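Side-chain contacts in coenzyme A transferase (Yersinia pestis, PDB 3QLI), which probably transfers coenzyme A from an acyl-CoA to a carboxylic acid such as acetate: residues A[129-132]-A[133-137]; A[272-276]-A[277-281]. All blocks are in the same frame, centred on the assembly; numbering follows the deposited sequence.

Contact 1: A[129-132]-A[133-137]; sequences HQAP and RLLAE
The planar peptide carbonyls of Gln130, Ala131 and Pro132 each receive an amide N-H four residues on, from Leu134, Leu135 and Ala136, and together they open the α-helix 131-139 with Gln130 at its N-cap. Leu134 N meets Gln130 O nearly head-on, 2.9 Å away with a C=O...N angle of 165°. The next two donors bend off their carbonyl planes: Leu135 N is tilted by 25° at Ala131 O, and Ala136 N lies 3.1 Å from Pro132 O, tilted to a similar degree. Among the flat side-chain groups, the guanidinium of Arg133 is engaged beyond this turn by a neighbouring subunit, where Tyr371 offers its ring in a cation-pi contact and its carbonyl oxygen to NH1; the Gln130 side chain packs on the same Tyr371. Carried there by a chain extended from CG to NE, with CG anti to the backbone N (chi1 173°), the guanidinium makes a long salt bridge back to the helix, Arg133 NE standing 3.7 Å from OE1 of Glu137, whose OE2 is paired with Arg168.

Pro132 illustrates a familiar rule of helix starts: within the first turn no N-H is needed for bonding inside the helix, so a residue that has none costs no helix hydrogen bond. Its CB bond points away from the following turn, though CB still touches Arg133 N, and the ring packs on Val317 and Asp318 of helix 317-320, while Ala136 and Leu135 lie against helix 166-172. Lys422 of the neighbouring subunit bonds to Gln130 OE1, placing the helix start at the dimer interface. Across the turn itself apolar contact is slight: Leu135 CD1 lies 4.3 Å from Ala131 CB.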
loop_
_atom_site.group_PDB
_atom_site.type_symbol
_atom_site.label_atom_id
_atom_site.label_comp_id
_atom_site.label_asym_id
_atom_site.label_seq_id
_atom_site.Cartn_x
_atom_site.Cartn_y
_atom_site.Cartn_z
ATOM N N HIS A 129 6.646 -0.524 8.904
ATOM C CA HIS A 129 6.003 0.629 9.547
ATOM C C HIS A 129 5.055 0.245 10.677
ATOM O O HIS A 129 4.713 1.089 11.516
ATOM C CB HIS A 129 5.304 1.569 8.538
ATOM C CG HIS A 129 4.032 1.023 7.961
ATOM N ND1 HIS A 129 3.944 0.545 6.671
ATOM C CD2 HIS A 129 2.789 0.907 8.487
ATOM C CE1 HIS A 129 2.709 0.139 6.432
ATOM N NE2 HIS A 129 1.987 0.346 7.518
ATOM N N GLN A 130 4.637 -1.019 10.698
ATOM C CA GLN A 130 3.729 -1.521 11.744
ATOM C C GLN A 130 4.455 -2.359 12.798
ATOM O O GLN A 130 3.822 -2.928 13.686
ATOM C CB GLN A 130 2.594 -2.354 11.119
ATOM C CG GLN A 130 1.714 -1.538 10.205
ATOM C CD GLN A 130 0.819 -2.382 9.308
ATOM O OE1 GLN A 130 0.995 -3.600 9.178
ATOM N NE2 GLN A 130 -0.142 -1.731 8.681
ATOM N N ALA A 131 5.780 -2.412 12.712
ATOM C CA ALA A 131 6.575 -3.251 13.619
ATOM C C ALA A 131 6.364 -2.970 15.106
ATOM O O ALA A 131 6.304 -3.906 15.898
ATOM C CB ALA A 131 8.067 -3.194 13.269
ATOM N N PRO A 132 6.256 -1.689 15.498
ATOM C CA PRO A 132 6.097 -1.447 16.936
ATOM C C PRO A 132 4.836 -2.121 17.464
ATOM O O PRO A 132 4.878 -2.838 18.467
ATOM C CB PRO A 132 5.998 0.093 17.026
ATOM C CG PRO A 132 6.750 0.584 15.791
ATOM C CD PRO A 132 6.363 -0.431 14.728
ATOM N N ARG A 133 3.725 -1.935 16.762
ATOM C CA ARG A 133 2.471 -2.518 17.213
ATOM C C ARG A 133 2.456 -4.030 17.055
ATOM O O ARG A 133 1.936 -4.752 17.902
ATOM C CB ARG A 133 1.307 -1.915 16.440
ATOM C CG ARG A 133 0.001 -2.593 16.749
ATOM C CD ARG A 133 -1.050 -2.189 15.746
ATOM N NE ARG A 133 -2.255 -2.971 15.950
ATOM C CZ ARG A 133 -3.380 -2.744 15.292
ATOM N NH1 ARG A 133 -3.416 -1.762 14.401
ATOM N NH2 ARG A 133 -4.444 -3.492 15.527
ATOM N N LEU A 134 3.016 -4.524 15.965
ATOM C CA LEU A 134 2.971 -5.960 15.726
ATOM C C LEU A 134 3.808 -6.708 16.758
ATOM O O LEU A 134 3.358 -7.712 17.319
ATOM C CB LEU A 134 3.425 -6.296 14.298
ATOM C CG LEU A 134 3.049 -7.668 13.727
ATOM C CD1 LEU A 134 1.594 -7.716 13.294
ATOM C CD2 LEU A 134 3.943 -7.949 12.543
ATOM N N LEU A 135 5.019 -6.224 17.024
ATOM C CA LEU A 135 5.861 -6.893 18.013
ATOM C C LEU A 135 5.262 -6.819 19.422
ATOM O O LEU A 135 5.255 -7.800 20.174
ATOM C CB LEU A 135 7.275 -6.294 18.001
ATOM C CG LEU A 135 8.077 -6.692 16.765
ATOM C CD1 LEU A 135 9.262 -5.749 16.535
ATOM C CD2 LEU A 135 8.548 -8.147 16.893
ATOM N N ALA A 136 4.747 -5.651 19.774
ATOM C CA ALA A 136 4.293 -5.414 21.137
ATOM C C ALA A 136 2.960 -6.097 21.396
ATOM O O ALA A 136 2.680 -6.532 22.519
ATOM C CB ALA A 136 4.181 -3.925 21.401
ATOM N N GLU A 137 2.137 -6.193 20.358
ATOM C CA GLU A 137 0.736 -6.558 20.560
ATOM C C GLU A 137 0.354 -7.922 19.984
ATOM O O GLU A 137 -0.017 -8.805 20.731
ATOM C CB GLU A 137 -0.203 -5.447 20.063
ATOM C CG GLU A 137 -0.119 -4.199 20.945
ATOM C CD GLU A 137 -0.958 -3.031 20.449
ATOM O OE1 GLU A 137 -1.918 -3.237 19.673
ATOM O OE2 GLU A 137 -0.646 -1.890 20.848
#

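Contact 2: A[272-276]-A[277-281]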
loop_
_atom_site.group_PDB
_atom_site.type_symbol
_atom_site.label_atom_id
_atom_site.label_comp_id
_atom_site.label_asym_id
_atom_site.label_seq_id
_atom_site.Cartn_x
_atom_site.Cartn_y
_atom_site.Cartn_z
ATOM N N ASP A 272 26.712 13.809 5.350
ATOM C CA ASP A 272 27.663 14.732 4.707
ATOM C C ASP A 272 26.974 16.053 4.336
ATOM O O ASP A 272 27.532 17.145 4.532
ATOM C CB ASP A 272 28.294 14.079 3.473
ATOM C CG ASP A 272 29.352 14.949 2.829
ATOM O OD1 ASP A 272 30.441 15.107 3.424
ATOM O OD2 ASP A 272 29.101 15.467 1.721
ATOM N N LEU A 273 25.746 15.960 3.820
ATOM C CA LEU A 273 24.995 17.157 3.458
ATOM C C LEU A 273 24.642 17.989 4.692
ATOM O O LEU A 273 24.609 19.221 4.630
ATOM C CB LEU A 273 23.746 16.801 2.652
ATOM C CG LEU A 273 23.999 16.075 1.325
ATOM C CD1 LEU A 273 22.667 15.737 0.651
ATOM C CD2 LEU A 273 24.872 16.922 0.403
ATOM N N ILE A 274 24.386 17.325 5.815
ATOM C CA ILE A 274 24.178 18.051 7.069
ATOM C C ILE A 274 25.457 18.806 7.442
ATOM O O ILE A 274 25.436 20.012 7.693
ATOM C CB ILE A 274 23.798 17.108 8.222
ATOM C CG1 ILE A 274 22.447 16.432 7.952
ATOM C CG2 ILE A 274 23.710 17.889 9.532
ATOM C CD1 ILE A 274 22.046 15.428 9.052
ATOM N N ARG A 275 26.572 18.085 7.452
ATOM C CA ARG A 275 27.878 18.668 7.775
ATOM C C ARG A 275 28.231 19.866 6.879
ATOM O O ARG A 275 28.814 20.857 7.339
ATOM C CB ARG A 275 28.950 17.579 7.682
ATOM C CG ARG A 275 30.348 18.001 8.075
ATOM C CD ARG A 275 31.331 16.831 7.922
ATOM N NE ARG A 275 30.964 15.659 8.724
ATOM C CZ ARG A 275 30.634 14.469 8.219
ATOM N NH1 ARG A 275 30.620 14.272 6.904
ATOM N NH2 ARG A 275 30.329 13.466 9.027
ATOM N N ARG A 276 27.869 19.785 5.602
ATOM C CA ARG A 276 28.154 20.865 4.662
ATOM C C ARG A 276 27.239 22.080 4.795
ATOM O O ARG A 276 27.504 23.106 4.183
ATOM C CB ARG A 276 28.096 20.358 3.223
ATOM C CG ARG A 276 29.215 19.414 2.850
ATOM C CD ARG A 276 29.019 18.855 1.445
ATOM N NE ARG A 276 30.143 18.011 1.059
ATOM C CZ ARG A 276 31.221 18.458 0.419
ATOM N NH1 ARG A 276 31.310 19.739 0.082
ATOM N NH2 ARG A 276 32.208 17.627 0.111
ATOM N N GLY A 277 26.160 21.964 5.567
ATOM C CA GLY A 277 25.195 23.050 5.700
ATOM C C GLY A 277 24.177 23.082 4.569
ATOM O O GLY A 277 23.369 24.015 4.459
ATOM N N VAL A 278 24.223 22.055 3.723
ATOM C CA VAL A 278 23.282 21.900 2.621
ATOM C C VAL A 278 21.883 21.595 3.142
ATOM O O VAL A 278 20.884 22.144 2.667
ATOM C CB VAL A 278 23.727 20.754 1.685
ATOM C CG1 VAL A 278 22.626 20.410 0.673
ATOM C CG2 VAL A 278 25.042 21.117 0.978
ATOM N N VAL A 279 21.820 20.692 4.111
ATOM C CA VAL A 279 20.561 20.343 4.760
ATOM C C VAL A 279 20.338 21.314 5.914
ATOM O O VAL A 279 21.144 21.368 6.846
ATOM C CB VAL A 279 20.608 18.892 5.297
ATOM C CG1 VAL A 279 19.479 18.634 6.333
ATOM C CG2 VAL A 279 20.553 17.888 4.155
ATOM N N THR A 280 19.255 22.080 5.851
ATOM C CA THR A 280 18.910 22.995 6.931
ATOM C C THR A 280 17.556 22.652 7.565
ATOM O O THR A 280 17.268 23.078 8.681
ATOM C CB THR A 280 18.824 24.442 6.437
ATOM O OG1 THR A 280 17.651 24.583 5.631
ATOM C CG2 THR A 280 20.043 24.803 5.611
ATOM N N ASN A 281 16.719 21.915 6.838
ATOM C CA ASN A 281 15.392 21.546 7.328
ATOM C C ASN A 281 14.442 22.721 7.575
ATOM O O ASN A 281 13.392 22.564 8.209
ATOM C CB ASN A 281 15.502 20.694 8.599
ATOM C CG ASN A 281 16.084 19.323 8.326
ATOM O OD1 ASN A 281 15.445 18.484 7.684
ATOM N ND2 ASN A 281 17.298 19.085 8.810
#
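Leu273 and Val279 make the tightest apolar contact between the end of the helix and the chain that leaves it, CB of Leu273 lying 3.7 Å from CG2 of Val279. Val278 sits beside them, its CB 4.1 Å from Leu273 CB, and its CG2 branch turns the other way to reach CB of Arg276. Ile274, the next residue, widens the patch: CG1 approaches Val279 CG1 at 4.0 Å. Val279 can serve both helix residues because CG1 is anti to its backbone N (chi1 163°), which leaves CG2 for Leu273.

The backbone positions these valines. Leu273 O takes Val279 N at 3.2 Å, with the donor well above the carbonyl plane, and more weakly Val278 N. Ile274 O receives Gly277 N at 3.0 Å, again from above the plane. Gly277 itself adopts a left-handed conformation (phi 83°), the change of direction that brings Val278 and Val279 back over the helix. On the solvent side Asp272 joins two arginines: Arg276 NE reaches OD2 at 2.8 Å on its syn side, and Arg275 NH1 faces OD1 at 3.6 Å, OD1 lying at the edge of the guanidinium. Further out, Tyr305 forms a cation-pi contact with Arg275. Ile261 of strand 260-261 backs Val279 and Ile274; Leu259 backs both valines and also bonds to the backbone of Val278.

Reversed glycine, the bonds Gly277 N to Ile274 O and, weak here, Val278 N to Leu273 O, and apolar contact between Leu273 and Val278 mark a Schellman C-cap.

How the contacts relate
The two contacts show opposite ends of helices, in separate parts of the chain: contact 1 starts helix 131-139 and contact 2 finishes helix 268-276, with centres about 32 Å apart and no touch between them. Both are only partly buried. In 129-137 regular i to i+4 bonds dominate, Gln130 and Arg133 reach the second subunit, and the side chain of Ala131 lies about 10 Å from that of Glu264, which binds CoA covalently. In 272-281 the bonding is irregular, the apolar contact richer, and the charges pair mainly within the helix end, at the surface, away from the annotated sites. Proline suits the start, glycine the finish.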